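Local coordinates for protein probable glutathione S-transferase (Pseudomonas aeruginosa, PDB 6JWK) that probably isomerises maleylpyruvate to fumarylpyruvate with the help of glutathione, as a zeta-class member of the glutathione S-transferase superfamily, at residues 12-17 and 65-70. Sequence-based numbering, arbitrary orientation.
Sequences SYRVRI and QSLAII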
loop_
_atom_site.group_PDB
_atom_site.type_symbol
_atom_site.label_atom_id
_atom_site.label_comp_id
_atom_site.label_asym_id
_atom_site.label_seq_id
_atom_site.Cartn_x
_atom_site.Cartn_y
_atom_site.Cartn_z
ATOM N N SER B 12 -12.504 2.797 -4.865
ATOM C CA SER B 12 -13.646 3.725 -4.589
ATOM C C SER B 12 -14.492 3.156 -3.438
ATOM O O SER B 12 -14.889 3.892 -2.538
ATOM C CB SER B 12 -14.511 3.946 -5.812
ATOM O OG SER B 12 -13.779 4.583 -6.848
ATOM N N TYR B 13 -14.787 1.869 -3.515
ATOM C CA TYR B 13 -15.606 1.167 -2.493
ATOM C C TYR B 13 -14.958 1.390 -1.104
ATOM O O TYR B 13 -15.678 1.718 -0.142
ATOM C CB TYR B 13 -15.748 -0.287 -2.939
ATOM C CG TYR B 13 -16.717 -1.132 -2.147
ATOM C CD1 TYR B 13 -17.559 -0.591 -1.178
ATOM C CD2 TYR B 13 -16.858 -2.483 -2.448
ATOM C CE1 TYR B 13 -18.449 -1.393 -0.468
ATOM C CE2 TYR B 13 -17.751 -3.292 -1.748
ATOM C CZ TYR B 13 -18.553 -2.740 -0.763
ATOM O OH TYR B 13 -19.434 -3.543 -0.098
ATOM N N ARG B 14 -13.640 1.194 -0.977
ATOM C CA ARG B 14 -12.899 1.383 0.307
ATOM C C ARG B 14 -13.258 2.750 0.893
ATOM O O ARG B 14 -13.523 2.845 2.048
ATOM C CB ARG B 14 -11.367 1.368 0.144
ATOM C CG ARG B 14 -10.774 0.048 -0.326
ATOM C CD ARG B 14 -9.298 0.237 -0.519
ATOM N NE ARG B 14 -8.712 -0.940 -1.095
ATOM C CZ ARG B 14 -7.491 -1.016 -1.550
ATOM N NH1 ARG B 14 -6.731 0.068 -1.559
ATOM N NH2 ARG B 14 -7.042 -2.158 -2.044
ATOM N N VAL B 15 -13.224 3.799 0.081
ATOM C CA VAL B 15 -13.425 5.182 0.590
ATOM C C VAL B 15 -14.899 5.487 0.804
ATOM O O VAL B 15 -15.222 6.273 1.747
ATOM C CB VAL B 15 -12.780 6.203 -0.370
ATOM C CG1 VAL B 15 -12.983 7.613 0.137
ATOM C CG2 VAL B 15 -11.284 5.909 -0.549
ATOM N N ARG B 16 -15.797 4.942 -0.012
ATOM C CA ARG B 16 -17.263 5.063 0.248
ATOM C C ARG B 16 -17.597 4.419 1.601
ATOM O O ARG B 16 -18.420 4.976 2.353
ATOM C CB ARG B 16 -18.112 4.434 -0.846
ATOM C CG ARG B 16 -18.063 5.176 -2.177
ATOM C CD ARG B 16 -19.141 4.727 -3.145
ATOM N NE ARG B 16 -19.246 3.274 -3.300
ATOM C CZ ARG B 16 -18.647 2.533 -4.219
ATOM N NH1 ARG B 16 -17.889 3.087 -5.151
ATOM N NH2 ARG B 16 -18.855 1.217 -4.232
ATOM N N ILE B 17 -16.960 3.314 1.961
ATOM C CA ILE B 17 -17.225 2.734 3.318
ATOM C C ILE B 17 -16.718 3.716 4.374
ATOM O O ILE B 17 -17.452 3.994 5.369
ATOM C CB ILE B 17 -16.531 1.373 3.441
ATOM C CG1 ILE B 17 -17.112 0.356 2.456
ATOM C CG2 ILE B 17 -16.547 0.850 4.866
ATOM C CD1 ILE B 17 -16.242 -0.904 2.320
ATOM N N GLN B 65 -5.107 8.078 -3.589
ATOM C CA GLN B 65 -4.629 6.970 -2.732
ATOM C C GLN B 65 -5.668 6.767 -1.638
ATOM O O GLN B 65 -5.727 7.524 -0.661
ATOM C CB GLN B 65 -3.197 7.126 -2.250
ATOM C CG GLN B 65 -2.160 7.047 -3.376
ATOM C CD GLN B 65 -2.134 5.705 -4.070
ATOM O OE1 GLN B 65 -2.423 4.653 -3.475
ATOM N NE2 GLN B 65 -1.807 5.734 -5.356
ATOM N N SER B 66 -6.452 5.704 -1.812
ATOM C CA SER B 66 -7.545 5.308 -0.894
ATOM C C SER B 66 -7.051 5.271 0.558
ATOM O O SER B 66 -7.747 5.855 1.477
ATOM C CB SER B 66 -8.151 3.996 -1.412
ATOM O OG SER B 66 -7.221 2.931 -1.363
ATOM N N LEU B 67 -5.887 4.678 0.860
ATOM C CA LEU B 67 -5.428 4.650 2.280
ATOM C C LEU B 67 -4.950 6.033 2.764
ATOM O O LEU B 67 -5.133 6.321 3.948
ATOM C CB LEU B 67 -4.311 3.637 2.518
ATOM C CG LEU B 67 -4.587 2.201 2.107
ATOM C CD1 LEU B 67 -3.749 1.260 2.966
ATOM C CD2 LEU B 67 -6.029 1.827 2.150
ATOM N N ALA B 68 -4.388 6.900 1.912
ATOM C CA ALA B 68 -4.069 8.280 2.353
ATOM C C ALA B 68 -5.386 9.017 2.642
ATOM O O ALA B 68 -5.456 9.812 3.604
ATOM C CB ALA B 68 -3.216 8.983 1.315
ATOM N N ILE B 69 -6.404 8.810 1.810
ATOM C CA ILE B 69 -7.694 9.518 1.975
ATOM C C ILE B 69 -8.295 9.027 3.296
ATOM O O ILE B 69 -8.813 9.846 4.053
ATOM C CB ILE B 69 -8.638 9.273 0.800
ATOM C CG1 ILE B 69 -8.150 9.993 -0.452
ATOM C CG2 ILE B 69 -10.050 9.683 1.177
ATOM C CD1 ILE B 69 -8.601 9.343 -1.760
ATOM N N ILE B 70 -8.263 7.732 3.555
ATOM C CA ILE B 70 -8.888 7.237 4.817
ATOM C C ILE B 70 -8.188 7.896 6.009
ATOM O O ILE B 70 -8.876 8.354 6.982
ATOM C CB ILE B 70 -8.878 5.715 4.847
ATOM C CG1 ILE B 70 -9.919 5.216 3.861
ATOM C CG2 ILE B 70 -9.097 5.179 6.254
ATOM C CD1 ILE B 70 -9.846 3.718 3.666
#
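The guanidinium of Arg14 meets Ser66 at its edge, with OG close to the guanidinium plane. Arg14 NH1 donates a hydrogen bond to Ser66 OG over 2.9 Å. The bond is somewhat bent, 149° at the hydrogen. Leu67 approaches the same group obliquely, with its CD2 4.2 Å from Arg14 NH1. Running extended from CG to NE, Arg14 carries its guanidinium across to Ser66 and brings its CD within 3.5 Å of Ser66 OG. That hydroxyl is turned toward the arginine by a chi1 of 65°, which sets OG between its own backbone N and carbonyl carbon. Beside this polar link Val15 meets Ser66 and Ile69 through carbon: its CG2 rests 3.8 Å from Ser66 CB, while its CG1 touches Ile69 CG2 at 3.7 Å, the Val15 and Ile69 side chains crossing at about a right angle. One turn after Ser66, Ile70 CD1 makes a separate van der Waals contact with the backbone O of Arg14, at 4.1 Å. Helix 87-103 backs both Arg14 and Leu67 through Ala101, and Leu67 also packs on Leu98 of the second subunit. The segments run nearly parallel, 10° apart with axes 9.5 Å from each other, as expected of the first and last helices of the thioredoxin-like N-terminal domain of glutathione transferases.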